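Local atomic coordinates of endonuclease 8-like L720 (Acanthamoeba polyphaga mimivirus, PDB entry 4MB7), a protein that is a viral member of the Fpg/Nei (endonuclease VIII-like) family, with a strand-rich N-terminal part, a helical H2TH region and a C-terminal zinc site. Residues 1-5 with 179-184; 26-32 with 86-90; 36-42 with 53-57; 167-172 with 185-189. All coordinates share one frame; numbering follows the deposited sequence.

Contact 1 of 4, residues 1-5 with 179-184; sequences VEAPR and GVGNIL. With SO4 (sulfate ion), chain D; SO4 (sulfate ion), chain C.
Gly179 meets Ala3 through its carbonyl. Ala3 N donates to Gly179 O at 2.8 Å. The N-H runs almost dead straight at the oxygen (179°), although the donor is tilted from the carbonyl plane. Gln174 also bonds to Gly179 N and Val180 O.

Gly181 comes next, at the N-cap of helix 182-191. Its N makes a weak hydrogen bond to Glu2 OE1 at 3.0 Å. Gly181 has no side chain, and Glu2 OE1 rests 3.1 Å from Gly181 CA. Glu2 reaches this spot with CG lodged between its backbone N and carbonyl carbon (chi1 59°) and the rest of the chain extended.

Asn182 turns its N to a sulfate ion, at 3.1 Å from the sulfate O3. Arg263 and Lys49 also hold that ion. Ile183 crosses Glu2 at about a right angle, and its CB sits 3.2 Å from Glu2 OE2.

Leu184 gives the straighter bond to the carboxylate. Its N reaches the syn lone pair of Glu2 OE1 at 3.2 Å with an N-H angle of 159°. Leu184 CD1 also packs on Ala3 O, at 3.5 Å, while the side chain leans on Ile218 and Ile219 of helix 205-230.

The contact ties the N-terminus to the H2TH region. The Leu184 N-H, with weaker help from Gly181 N, holds one carboxylate oxygen of Glu2. Ile183 CB and Leu184 CG lie against the group. Together they probably limit its rotation. The sulfate beside Asn182 N is consistent with a helix start that favours anions.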
loop_
_atom_site.group_PDB
_atom_site.type_symbol
_atom_site.label_atom_id
_atom_site.label_comp_id
_atom_site.label_asym_id
_atom_site.label_seq_id
_atom_site.Cartn_x
_atom_site.Cartn_y
_atom_site.Cartn_z
ATOM N N VAL A 1 -1.152 -7.019 -0.998
ATOM C CA VAL A 1 -1.641 -6.107 0.030
ATOM C C VAL A 1 -1.826 -4.697 -0.526
ATOM O O VAL A 1 -0.900 -4.110 -1.087
ATOM C CB VAL A 1 -0.695 -6.069 1.246
ATOM C CG1 VAL A 1 -1.161 -5.028 2.250
ATOM C CG2 VAL A 1 -0.614 -7.445 1.894
ATOM N N GLU A 2 -3.033 -4.163 -0.364
ATOM C CA GLU A 2 -3.388 -2.851 -0.890
ATOM C C GLU A 2 -4.169 -2.079 0.165
ATOM O O GLU A 2 -4.493 -2.619 1.220
ATOM C CB GLU A 2 -4.253 -3.014 -2.139
ATOM C CG GLU A 2 -5.528 -3.799 -1.868
ATOM C CD GLU A 2 -6.519 -3.750 -3.012
ATOM O OE1 GLU A 2 -6.186 -3.190 -4.074
ATOM O OE2 GLU A 2 -7.640 -4.274 -2.842
ATOM N N ALA A 3 -4.473 -0.815 -0.122
ATOM C CA ALA A 3 -5.288 -0.008 0.782
ATOM C C ALA A 3 -6.638 -0.687 1.019
ATOM O O ALA A 3 -7.178 -1.322 0.116
ATOM C CB ALA A 3 -5.480 1.391 0.211
ATOM N N PRO A 4 -7.187 -0.563 2.239
ATOM C CA PRO A 4 -6.633 0.171 3.378
ATOM C C PRO A 4 -5.878 -0.732 4.355
ATOM O O PRO A 4 -5.752 -0.372 5.523
ATOM C CB PRO A 4 -7.890 0.707 4.058
ATOM C CG PRO A 4 -8.883 -0.404 3.858
ATOM C CD PRO A 4 -8.553 -1.039 2.519
ATOM N N ARG A 5 -5.390 -1.878 3.887
ATOM C CA ARG A 5 -4.679 -2.817 4.756
ATOM C C ARG A 5 -3.371 -2.233 5.298
ATOM O O ARG A 5 -2.949 -2.563 6.407
ATOM C CB ARG A 5 -4.419 -4.137 4.025
ATOM C CG ARG A 5 -3.696 -5.194 4.853
ATOM C CD ARG A 5 -4.405 -5.471 6.172
ATOM N NE ARG A 5 -5.823 -5.772 5.989
ATOM C CZ ARG A 5 -6.618 -6.236 6.948
ATOM N NH1 ARG A 5 -6.135 -6.463 8.162
ATOM N NH2 ARG A 5 -7.896 -6.480 6.691
ATOM N N GLY A 179 -1.230 3.026 -3.122
ATOM C CA GLY A 179 -2.072 2.220 -2.257
ATOM C C GLY A 179 -3.065 1.378 -3.031
ATOM O O GLY A 179 -3.541 0.352 -2.543
ATOM N N VAL A 180 -3.386 1.815 -4.242
ATOM C CA VAL A 180 -4.331 1.089 -5.086
ATOM C C VAL A 180 -3.685 -0.165 -5.664
ATOM O O VAL A 180 -2.601 -0.106 -6.244
ATOM C CB VAL A 180 -4.862 1.980 -6.227
ATOM C CG1 VAL A 180 -5.743 1.169 -7.176
ATOM C CG2 VAL A 180 -5.629 3.161 -5.657
ATOM N N GLY A 181 -4.356 -1.301 -5.495
ATOM C CA GLY A 181 -3.857 -2.566 -6.000
ATOM C C GLY A 181 -4.812 -3.221 -6.982
ATOM O O GLY A 181 -5.754 -2.588 -7.464
ATOM N N ASN A 182 -4.573 -4.497 -7.261
ATOM C CA ASN A 182 -5.292 -5.210 -8.313
ATOM C C ASN A 182 -6.789 -5.375 -8.058
ATOM O O ASN A 182 -7.592 -5.288 -8.984
ATOM C CB ASN A 182 -4.653 -6.577 -8.565
ATOM C CG ASN A 182 -5.124 -7.207 -9.859
ATOM O OD1 ASN A 182 -5.285 -6.525 -10.870
ATOM N ND2 ASN A 182 -5.355 -8.515 -9.831
ATOM N N ILE A 183 -7.162 -5.623 -6.806
ATOM C CA ILE A 183 -8.570 -5.785 -6.463
ATOM C C ILE A 183 -9.330 -4.464 -6.594
ATOM O O ILE A 183 -10.410 -4.419 -7.181
ATOM C CB ILE A 183 -8.749 -6.355 -5.043
ATOM C CG1 ILE A 183 -8.163 -7.766 -4.960
ATOM C CG2 ILE A 183 -10.219 -6.370 -4.652
ATOM C CD1 ILE A 183 -8.379 -8.441 -3.623
ATOM N N LEU A 184 -8.752 -3.395 -6.056
ATOM C CA LEU A 184 -9.380 -2.076 -6.085
ATOM C C LEU A 184 -9.613 -1.562 -7.501
ATOM O O LEU A 184 -10.694 -1.060 -7.814
ATOM C CB LEU A 184 -8.539 -1.061 -5.307
ATOM C CG LEU A 184 -8.671 -1.065 -3.784
ATOM C CD1 LEU A 184 -7.595 -0.188 -3.153
ATOM C CD2 LEU A 184 -10.056 -0.596 -3.370
HETATM S S SO4 D . -1.463 -5.747 -5.802
HETATM O O1 SO4 D . -1.188 -4.854 -4.679
HETATM O O2 SO4 D . -0.430 -6.777 -5.867
HETATM O O3 SO4 D . -2.766 -6.377 -5.612
HETATM O O4 SO4 D . -1.462 -4.982 -7.045
HETATM S S SO4 C . -8.721 -8.500 10.404
HETATM O O1 SO4 C . -9.814 -8.409 11.390
HETATM O O2 SO4 C . -8.196 -9.876 10.424
HETATM O O3 SO4 C . -9.273 -8.208 9.066
HETATM O O4 SO4 C . -7.645 -7.563 10.762
#

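Contact 2 of 4, residues 26-32 with 86-90; sequences GPSYKRM and RAFMI
Ser28 OG stands beside its own backbone N (chi1 -70°), which brings it 3.3 Å from Phe88 CB. Met89 CG lies anti to its backbone N (chi1 -172°), which carries CG and SD to Tyr29 CB. The contact sets the start of helix 27-32 against Phe88 and Met89, which lead into strand 89-93. That strand pairs with strand 21-25 in a four-stranded antiparallel sheet, part of the beta-sandwich type of N-terminal domain of this family.

Gly26 is the N-cap residue. Its CA makes a C-H...O contact with Phe88 O at 3.4 Å. The same oxygen accepts the hydrogen bond from Ser28 N, at 3.1 Å and 151°, with the donor tilted from the carbonyl plane. A first-turn N-H of the helix is thus satisfied by Phe88 O. Pro27 CD also leans on Phe88 O, at 3.3 Å. The Phe88 ring itself leads away from the helix and touches Ile106.

Beyond the polar centre the packing is apolar. Tyr29 CB touches Met89 CG at 4.1 Å, and the tyrosine hydroxyl is bonded to Leu36 N. Ile106 of strand 104-109 also meets Ser28 and Met89. One turn further along the helix, Met32 CE comes to 4.4 Å from Met89 SD.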
loop_
_atom_site.group_PDB
_atom_site.type_symbol
_atom_site.label_atom_id
_atom_site.label_comp_id
_atom_site.label_asym_id
_atom_site.label_seq_id
_atom_site.Cartn_x
_atom_site.Cartn_y
_atom_site.Cartn_z
ATOM N N GLY A 26 16.709 -12.115 12.371
ATOM C CA GLY A 26 16.073 -12.568 11.146
ATOM C C GLY A 26 16.939 -12.281 9.932
ATOM O O GLY A 26 17.811 -11.416 9.987
ATOM N N PRO A 27 16.707 -13.011 8.828
ATOM C CA PRO A 27 17.496 -12.832 7.602
ATOM C C PRO A 27 17.416 -11.417 7.032
ATOM O O PRO A 27 18.426 -10.898 6.561
ATOM C CB PRO A 27 16.875 -13.844 6.627
ATOM C CG PRO A 27 15.541 -14.195 7.211
ATOM C CD PRO A 27 15.711 -14.088 8.692
ATOM N N SER A 28 16.238 -10.801 7.081
ATOM C CA SER A 28 16.075 -9.445 6.565
ATOM C C SER A 28 16.818 -8.418 7.414
ATOM O O SER A 28 17.229 -7.371 6.912
ATOM C CB SER A 28 14.594 -9.072 6.456
ATOM O OG SER A 28 13.956 -9.805 5.426
ATOM N N TYR A 29 16.988 -8.711 8.699
ATOM C CA TYR A 29 17.756 -7.829 9.569
ATOM C C TYR A 29 19.248 -7.939 9.274
ATOM O O TYR A 29 19.943 -6.929 9.165
ATOM C CB TYR A 29 17.495 -8.136 11.045
ATOM C CG TYR A 29 18.444 -7.404 11.965
ATOM C CD1 TYR A 29 18.501 -6.016 11.970
ATOM C CD2 TYR A 29 19.288 -8.097 12.824
ATOM C CE1 TYR A 29 19.368 -5.337 12.807
ATOM C CE2 TYR A 29 20.157 -7.427 13.667
ATOM C CZ TYR A 29 20.193 -6.047 13.653
ATOM O OH TYR A 29 21.056 -5.376 14.489
ATOM N N LYS A 30 19.732 -9.172 9.153
ATOM C CA LYS A 30 21.129 -9.426 8.818
ATOM C C LYS A 30 21.511 -8.778 7.492
ATOM O O LYS A 30 22.609 -8.239 7.349
ATOM C CB LYS A 30 21.407 -10.933 8.751
ATOM C CG LYS A 30 21.341 -11.644 10.091
ATOM N N ARG A 31 20.593 -8.832 6.532
ATOM C CA ARG A 31 20.836 -8.300 5.195
ATOM C C ARG A 31 21.129 -6.799 5.219
ATOM O O ARG A 31 21.916 -6.301 4.417
ATOM C CB ARG A 31 19.644 -8.594 4.276
ATOM C CG ARG A 31 19.883 -8.246 2.811
ATOM C CD ARG A 31 18.664 -8.546 1.943
ATOM N NE ARG A 31 18.306 -9.964 1.951
ATOM C CZ ARG A 31 17.219 -10.464 2.532
ATOM N NH1 ARG A 31 16.364 -9.661 3.154
ATOM N NH2 ARG A 31 16.983 -11.768 2.487
ATOM N N MET A 32 20.503 -6.085 6.150
ATOM C CA MET A 32 20.698 -4.643 6.263
ATOM C C MET A 32 22.085 -4.291 6.802
ATOM O O MET A 32 22.560 -3.170 6.623
ATOM C CB MET A 32 19.601 -4.013 7.126
ATOM C CG MET A 32 18.204 -4.186 6.548
ATOM S SD MET A 32 16.937 -3.291 7.471
ATOM C CE MET A 32 17.335 -3.811 9.137
ATOM N N ARG A 86 9.384 -18.792 10.050
ATOM C CA ARG A 86 9.214 -18.235 8.716
ATOM C C ARG A 86 9.265 -16.705 8.698
ATOM O O ARG A 86 9.123 -16.080 7.664
ATOM C CB ARG A 86 7.911 -18.731 8.095
ATOM N N ALA A 87 9.495 -16.110 9.852
ATOM C CA ALA A 87 9.483 -14.655 9.947
ATOM C C ALA A 87 10.789 -14.070 9.421
ATOM O O ALA A 87 11.871 -14.568 9.731
ATOM C CB ALA A 87 9.238 -14.218 11.371
ATOM N N PHE A 88 10.683 -13.014 8.621
ATOM C CA PHE A 88 11.854 -12.395 8.011
ATOM C C PHE A 88 12.617 -11.525 9.001
ATOM O O PHE A 88 13.831 -11.369 8.892
ATOM C CB PHE A 88 11.457 -11.557 6.791
ATOM C CG PHE A 88 11.058 -12.372 5.594
ATOM C CD1 PHE A 88 11.106 -13.757 5.631
ATOM C CD2 PHE A 88 10.651 -11.751 4.422
ATOM C CE1 PHE A 88 10.741 -14.508 4.528
ATOM C CE2 PHE A 88 10.286 -12.497 3.314
ATOM C CZ PHE A 88 10.331 -13.877 3.368
ATOM N N MET A 89 11.896 -10.949 9.957
ATOM C CA MET A 89 12.515 -10.084 10.956
ATOM C C MET A 89 11.738 -10.104 12.266
ATOM O O MET A 89 10.508 -10.136 12.270
ATOM C CB MET A 89 12.648 -8.650 10.429
ATOM C CG MET A 89 13.447 -7.723 11.338
ATOM S SD MET A 89 13.946 -6.181 10.535
ATOM C CE MET A 89 12.366 -5.391 10.267
ATOM N N ILE A 90 12.473 -10.094 13.372
ATOM C CA ILE A 90 11.892 -10.129 14.707
ATOM C C ILE A 90 12.448 -8.980 15.528
ATOM O O ILE A 90 13.658 -8.859 15.682
ATOM C CB ILE A 90 12.263 -11.432 15.439
ATOM C CG1 ILE A 90 11.895 -12.645 14.591
ATOM C CG2 ILE A 90 11.578 -11.495 16.795
ATOM C CD1 ILE A 90 10.450 -12.674 14.220
#

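Contact 3 of 4, residues 36-42 with 53-57; sequences LIDYIIR and LMLIS
Leu55 packs against three side chains of segment 36-42. Leu55, Arg42 and Ile56 have the most surface buried here. The two segments belong to the antiparallel beta hairpin of strands 40-47 and 50-56. The short segments 40-42 and 53-56 run at 130° to each other, well off exact antiparallel.

Leu55 lies on the same face as Ile41. These two run side by side and point the same way, with Leu55 CD2 3.9 Å from Ile41 CG1. The other methyl, Leu55 CD1, meets Leu36 CD1 at 3.8 Å, the two leucines crossing at about a right angle. Leu55 CB touches the Tyr39 ring at CD2. Ile65 of strand 63-70 adds to this apolar layer.

Ile56 pairs with Ile40 through two backbone hydrogen bonds. Ile40 N to Ile56 O measures 2.7 Å, and Ile56 N to Ile40 O 3.0 Å. Ile56 CG2 is anti to its carbonyl carbon and meets Arg42 CB at 3.9 Å.

Arg42 N donates to Met54 O at 2.9 Å. The aliphatic part of Arg42 runs alongside Met54, with Arg42 CG 3.9 Å from Met54 SD. A bend at chi2 (58°) then leads the guanidinium away from segment 53-57.

A type II turn, Leu36 to Tyr39, leads into the hairpin. Leu36 CD2 and Ser57 CB cover opposite faces of the Tyr39 ring, whose hydroxyl is bonded to Pro61 O. The serine contact is a CH-pi interaction. Ser57 CB stands 3.6 Å from the Tyr39 ring centroid, only 5° off the normal.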
loop_
_atom_site.group_PDB
_atom_site.type_symbol
_atom_site.label_atom_id
_atom_site.label_comp_id
_atom_site.label_asym_id
_atom_site.label_seq_id
_atom_site.Cartn_x
_atom_site.Cartn_y
_atom_site.Cartn_z
ATOM N N LEU A 36 21.251 -2.473 15.205
ATOM C CA LEU A 36 20.168 -1.588 15.626
ATOM C C LEU A 36 19.762 -1.776 17.087
ATOM O O LEU A 36 18.748 -1.231 17.526
ATOM C CB LEU A 36 18.944 -1.772 14.723
ATOM C CG LEU A 36 19.104 -1.340 13.264
ATOM C CD1 LEU A 36 17.833 -1.619 12.480
ATOM C CD2 LEU A 36 19.477 0.131 13.184
ATOM N N ILE A 37 20.547 -2.545 17.834
ATOM C CA ILE A 37 20.282 -2.754 19.256
ATOM C C ILE A 37 20.231 -1.419 19.999
ATOM O O ILE A 37 21.053 -0.535 19.753
ATOM C CB ILE A 37 21.345 -3.675 19.903
ATOM C CG1 ILE A 37 21.315 -5.061 19.259
ATOM C CG2 ILE A 37 21.114 -3.801 21.402
ATOM C CD1 ILE A 37 20.008 -5.795 19.460
ATOM N N ASP A 38 19.234 -1.275 20.873
ATOM C CA ASP A 38 19.061 -0.090 21.720
ATOM C C ASP A 38 18.656 1.181 20.972
ATOM O O ASP A 38 18.639 2.268 21.547
ATOM C CB ASP A 38 20.298 0.163 22.590
ATOM C CG ASP A 38 20.534 -0.942 23.597
ATOM O OD1 ASP A 38 19.539 -1.516 24.093
ATOM O OD2 ASP A 38 21.710 -1.241 23.890
ATOM N N TYR A 39 18.325 1.043 19.692
ATOM C CA TYR A 39 17.726 2.148 18.957
ATOM C C TYR A 39 16.306 2.387 19.462
ATOM O O TYR A 39 15.675 1.483 20.009
ATOM C CB TYR A 39 17.715 1.861 17.455
ATOM C CG TYR A 39 18.888 2.456 16.707
ATOM C CD1 TYR A 39 20.148 1.876 16.774
ATOM C CD2 TYR A 39 18.731 3.595 15.929
ATOM C CE1 TYR A 39 21.222 2.418 16.089
ATOM C CE2 TYR A 39 19.797 4.143 15.241
ATOM C CZ TYR A 39 21.041 3.551 15.325
ATOM O OH TYR A 39 22.106 4.093 14.641
ATOM N N ILE A 40 15.814 3.608 19.280
ATOM C CA ILE A 40 14.482 3.981 19.732
ATOM C C ILE A 40 13.547 4.179 18.544
ATOM O O ILE A 40 13.914 4.823 17.561
ATOM C CB ILE A 40 14.517 5.293 20.538
ATOM C CG1 ILE A 40 15.550 5.208 21.663
ATOM C CG2 ILE A 40 13.138 5.623 21.093
ATOM C CD1 ILE A 40 15.228 4.171 22.700
ATOM N N ILE A 41 12.343 3.621 18.634
ATOM C CA ILE A 41 11.319 3.867 17.625
ATOM C C ILE A 41 10.810 5.296 17.762
ATOM O O ILE A 41 10.099 5.624 18.709
ATOM C CB ILE A 41 10.142 2.884 17.756
ATOM C CG1 ILE A 41 10.612 1.452 17.493
ATOM C CG2 ILE A 41 9.020 3.261 16.797
ATOM C CD1 ILE A 41 9.499 0.425 17.528
ATOM N N ARG A 42 11.186 6.145 16.814
ATOM C CA ARG A 42 10.810 7.551 16.862
ATOM C C ARG A 42 9.442 7.810 16.239
ATOM O O ARG A 42 8.636 8.559 16.791
ATOM C CB ARG A 42 11.874 8.412 16.173
ATOM C CG ARG A 42 11.523 9.892 16.074
ATOM C CD ARG A 42 11.277 10.506 17.447
ATOM N NE ARG A 42 10.902 11.915 17.353
ATOM C CZ ARG A 42 9.654 12.351 17.212
ATOM N NH1 ARG A 42 8.650 11.488 17.147
ATOM N NH2 ARG A 42 9.409 13.651 17.136
ATOM N N LEU A 53 9.499 3.148 9.192
ATOM C CA LEU A 53 9.857 3.095 10.604
ATOM C C LEU A 53 11.140 3.882 10.859
ATOM O O LEU A 53 12.216 3.492 10.409
ATOM C CB LEU A 53 10.038 1.639 11.039
ATOM C CG LEU A 53 10.640 1.370 12.421
ATOM C CD1 LEU A 53 9.809 2.027 13.504
ATOM C CD2 LEU A 53 10.757 -0.125 12.667
ATOM N N MET A 54 11.023 4.991 11.582
ATOM C CA MET A 54 12.186 5.822 11.891
ATOM C C MET A 54 12.822 5.419 13.216
ATOM O O MET A 54 12.150 5.352 14.245
ATOM C CB MET A 54 11.803 7.302 11.914
ATOM C CG MET A 54 12.961 8.239 12.238
ATOM S SD MET A 54 12.453 9.969 12.297
ATOM C CE MET A 54 13.978 10.764 12.797
ATOM N N LEU A 55 14.123 5.148 13.181
ATOM C CA LEU A 55 14.853 4.713 14.364
ATOM C C LEU A 55 15.972 5.691 14.698
ATOM O O LEU A 55 16.765 6.057 13.830
ATOM C CB LEU A 55 15.435 3.314 14.147
ATOM C CG LEU A 55 14.451 2.197 13.788
ATOM C CD1 LEU A 55 15.201 0.910 13.490
ATOM C CD2 LEU A 55 13.440 1.979 14.905
ATOM N N ILE A 56 16.028 6.115 15.956
ATOM C CA ILE A 56 17.064 7.037 16.408
ATOM C C ILE A 56 17.832 6.481 17.606
ATOM O O ILE A 56 17.340 5.619 18.334
ATOM C CB ILE A 56 16.480 8.415 16.790
ATOM C CG1 ILE A 56 15.574 8.291 18.017
ATOM C CG2 ILE A 56 15.724 9.026 15.620
ATOM C CD1 ILE A 56 15.009 9.613 18.497
ATOM N N SER A 57 19.046 6.987 17.797
ATOM C CA SER A 57 19.866 6.632 18.947
ATOM C C SER A 57 20.888 7.738 19.179
ATOM O O SER A 57 21.439 8.289 18.225
ATOM C CB SER A 57 20.568 5.292 18.715
ATOM O OG SER A 57 21.172 4.815 19.905
HETATM O O HOH W 1 22.040 2.080 20.058
#

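Contact 4 of 4, residues 167-172 with 185-189; sequences ITDFLL and QQEAL
Thr168 and Gln185 make the hydrogen bond across this contact. Thr168 OG1 donates to Gln185 OE1 at 3.0 Å. The donor is tilted 30° from the carbonyl plane. Gln185 CG stands between its backbone N and carbonyl carbon (chi1 63°), and a further bend at chi2 brings the amide across Thr168. The other end of the amide is held too: Gln185 NE2 is bonded to Asn182 OD1 and Thr265 OG1. With both ends bonded, the amide is fixed in one flip state inside a buried interface. Thr168 CG2 adds a methyl contact to Gln185 OE1 at 3.5 Å.

Helices 167-171 and 182-191 both belong to the H2TH region. Two helices joined by a short irregular link fit the helix-two-turn-helix motif that gives the domain its name. Segments 167-171 and 185-189 differ by 127° in direction, and their axes come no closer than 10.4 Å. Side chains bridge the distance.

Most of these bridging contacts are apolar. Leu189 is the main apolar partner from the second helix. The Ile167 and Leu189 side chains slide past each other in opposite directions, with Leu189 CD2 3.8 Å from Ile167 CG2. Leu171 and Leu189 meet tip to tip, with Leu171 CD1 3.8 Å from Leu189 CG. Leu189 CD1 lies 3.5 Å from Thr168 OG1, bringing a methyl up to the threonine hydroxyl. Nearer the link, Leu171 CB packs on Gln185 CB at 3.9 Å. Leu172 CD2 touches Gln185 CG, and the Leu172 side chain continues onto Arg261 and Arg263.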
loop_
_atom_site.group_PDB
_atom_site.type_symbol
_atom_site.label_atom_id
_atom_site.label_comp_id
_atom_site.label_asym_id
_atom_site.label_seq_id
_atom_site.Cartn_x
_atom_site.Cartn_y
_atom_site.Cartn_z
ATOM N N ILE A 167 -6.352 2.050 -18.896
ATOM C CA ILE A 167 -6.766 2.561 -17.591
ATOM C C ILE A 167 -6.280 1.707 -16.413
ATOM O O ILE A 167 -5.913 2.244 -15.370
ATOM C CB ILE A 167 -8.302 2.790 -17.518
ATOM C CG1 ILE A 167 -8.689 3.459 -16.196
ATOM C CG2 ILE A 167 -9.064 1.490 -17.718
ATOM C CD1 ILE A 167 -8.015 4.791 -15.971
ATOM N N THR A 168 -6.263 0.387 -16.588
ATOM C CA THR A 168 -5.782 -0.518 -15.545
ATOM C C THR A 168 -4.331 -0.222 -15.163
ATOM O O THR A 168 -3.986 -0.189 -13.981
ATOM C CB THR A 168 -5.925 -2.001 -15.957
ATOM O OG1 THR A 168 -7.298 -2.396 -15.858
ATOM C CG2 THR A 168 -5.091 -2.900 -15.049
ATOM N N ASP A 169 -3.494 0.025 -16.163
ATOM C CA ASP A 169 -2.098 0.367 -15.946
ATOM C C ASP A 169 -1.971 1.665 -15.175
ATOM O O ASP A 169 -1.147 1.781 -14.289
ATOM C CB ASP A 169 -1.357 0.512 -17.274
ATOM C CG ASP A 169 -0.830 -0.808 -17.804
ATOM O OD1 ASP A 169 -0.942 -1.836 -17.108
ATOM O OD2 ASP A 169 -0.295 -0.812 -18.933
ATOM N N PHE A 170 -2.798 2.642 -15.520
ATOM C CA PHE A 170 -2.751 3.951 -14.880
ATOM C C PHE A 170 -3.253 3.906 -13.436
ATOM O O PHE A 170 -2.715 4.589 -12.566
ATOM C CB PHE A 170 -3.541 4.978 -15.695
ATOM C CG PHE A 170 -3.431 6.381 -15.172
ATOM C CD1 PHE A 170 -2.196 6.993 -15.046
ATOM C CD2 PHE A 170 -4.565 7.093 -14.820
ATOM C CE1 PHE A 170 -2.090 8.285 -14.569
ATOM C CE2 PHE A 170 -4.467 8.387 -14.344
ATOM C CZ PHE A 170 -3.229 8.984 -14.219
ATOM N N LEU A 171 -4.279 3.096 -13.185
ATOM C CA LEU A 171 -4.838 2.971 -11.841
ATOM C C LEU A 171 -3.875 2.269 -10.890
ATOM O O LEU A 171 -4.006 2.375 -9.671
ATOM C CB LEU A 171 -6.171 2.220 -11.870
ATOM C CG LEU A 171 -7.361 2.943 -12.504
ATOM C CD1 LEU A 171 -8.612 2.093 -12.382
ATOM C CD2 LEU A 171 -7.569 4.308 -11.864
ATOM N N LEU A 172 -2.910 1.552 -11.457
ATOM C CA LEU A 172 -1.920 0.831 -10.666
ATOM C C LEU A 172 -0.613 1.611 -10.539
ATOM O O LEU A 172 0.337 1.146 -9.910
ATOM C CB LEU A 172 -1.660 -0.546 -11.273
ATOM C CG LEU A 172 -2.809 -1.547 -11.162
ATOM C CD1 LEU A 172 -2.566 -2.749 -12.060
ATOM C CD2 LEU A 172 -2.984 -1.983 -9.715
ATOM N N GLN A 185 -8.599 -1.680 -8.351
ATOM C CA GLN A 185 -8.679 -1.141 -9.703
ATOM C C GLN A 185 -9.802 -1.772 -10.530
ATOM O O GLN A 185 -10.512 -1.070 -11.246
ATOM C CB GLN A 185 -7.325 -1.239 -10.423
ATOM C CG GLN A 185 -6.811 -2.652 -10.650
ATOM C CD GLN A 185 -7.215 -3.206 -12.004
ATOM O OE1 GLN A 185 -7.755 -2.488 -12.844
ATOM N NE2 GLN A 185 -6.953 -4.489 -12.225
ATOM N N GLN A 186 -9.980 -3.085 -10.415
ATOM C CA GLN A 186 -10.996 -3.767 -11.216
ATOM C C GLN A 186 -12.399 -3.647 -10.620
ATOM O O GLN A 186 -13.388 -3.623 -11.355
ATOM C CB GLN A 186 -10.618 -5.230 -11.472
ATOM C CG GLN A 186 -10.489 -6.097 -10.235
ATOM C CD GLN A 186 -9.806 -7.421 -10.535
ATOM O OE1 GLN A 186 -10.464 -8.437 -10.752
ATOM N NE2 GLN A 186 -8.478 -7.410 -10.554
ATOM N N GLU A 187 -12.484 -3.567 -9.296
ATOM C CA GLU A 187 -13.764 -3.332 -8.637
ATOM C C GLU A 187 -14.288 -1.938 -8.976
ATOM O O GLU A 187 -15.484 -1.750 -9.208
ATOM C CB GLU A 187 -13.637 -3.489 -7.121
ATOM C CG GLU A 187 -13.551 -4.931 -6.645
ATOM C CD GLU A 187 -14.858 -5.682 -6.816
ATOM O OE1 GLU A 187 -15.930 -5.053 -6.696
ATOM O OE2 GLU A 187 -14.812 -6.903 -7.071
ATOM N N ALA A 188 -13.384 -0.964 -9.009
ATOM C CA ALA A 188 -13.754 0.408 -9.334
ATOM C C ALA A 188 -14.169 0.527 -10.796
ATOM O O ALA A 188 -15.134 1.221 -11.122
ATOM C CB ALA A 188 -12.607 1.351 -9.035
ATOM N N LEU A 189 -13.436 -0.153 -11.670
ATOM C CA LEU A 189 -13.724 -0.112 -13.099
ATOM C C LEU A 189 -15.092 -0.705 -13.419
ATOM O O LEU A 189 -15.800 -0.204 -14.295
ATOM C CB LEU A 189 -12.624 -0.812 -13.897
ATOM C CG LEU A 189 -11.348 0.012 -14.090
ATOM C CD1 LEU A 189 -10.254 -0.817 -14.742
ATOM C CD2 LEU A 189 -11.634 1.265 -14.907
#

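Overall arrangement
The contacts form two groups. Contacts 2 and 3 lie in the strand-rich N-terminal part, with centres about 16 Å apart. They meet where Tyr29 OH probably bonds to Leu36 N. Contact 3 is nested within contact 2, and both are nested in the long loop closed by contact 1. Contacts 1 and 4 share helix 182-191, with centres about 11 Å apart. They touch where Val180 and Gly181 pack on Leu171 and Leu172, and their segments alternate along the chain. Contacts 3 and 4 are about 38 Å apart between centres, on opposite sides of the chain's centre. Contact 1 lies near that centre and joins the N-terminus to the H2TH region.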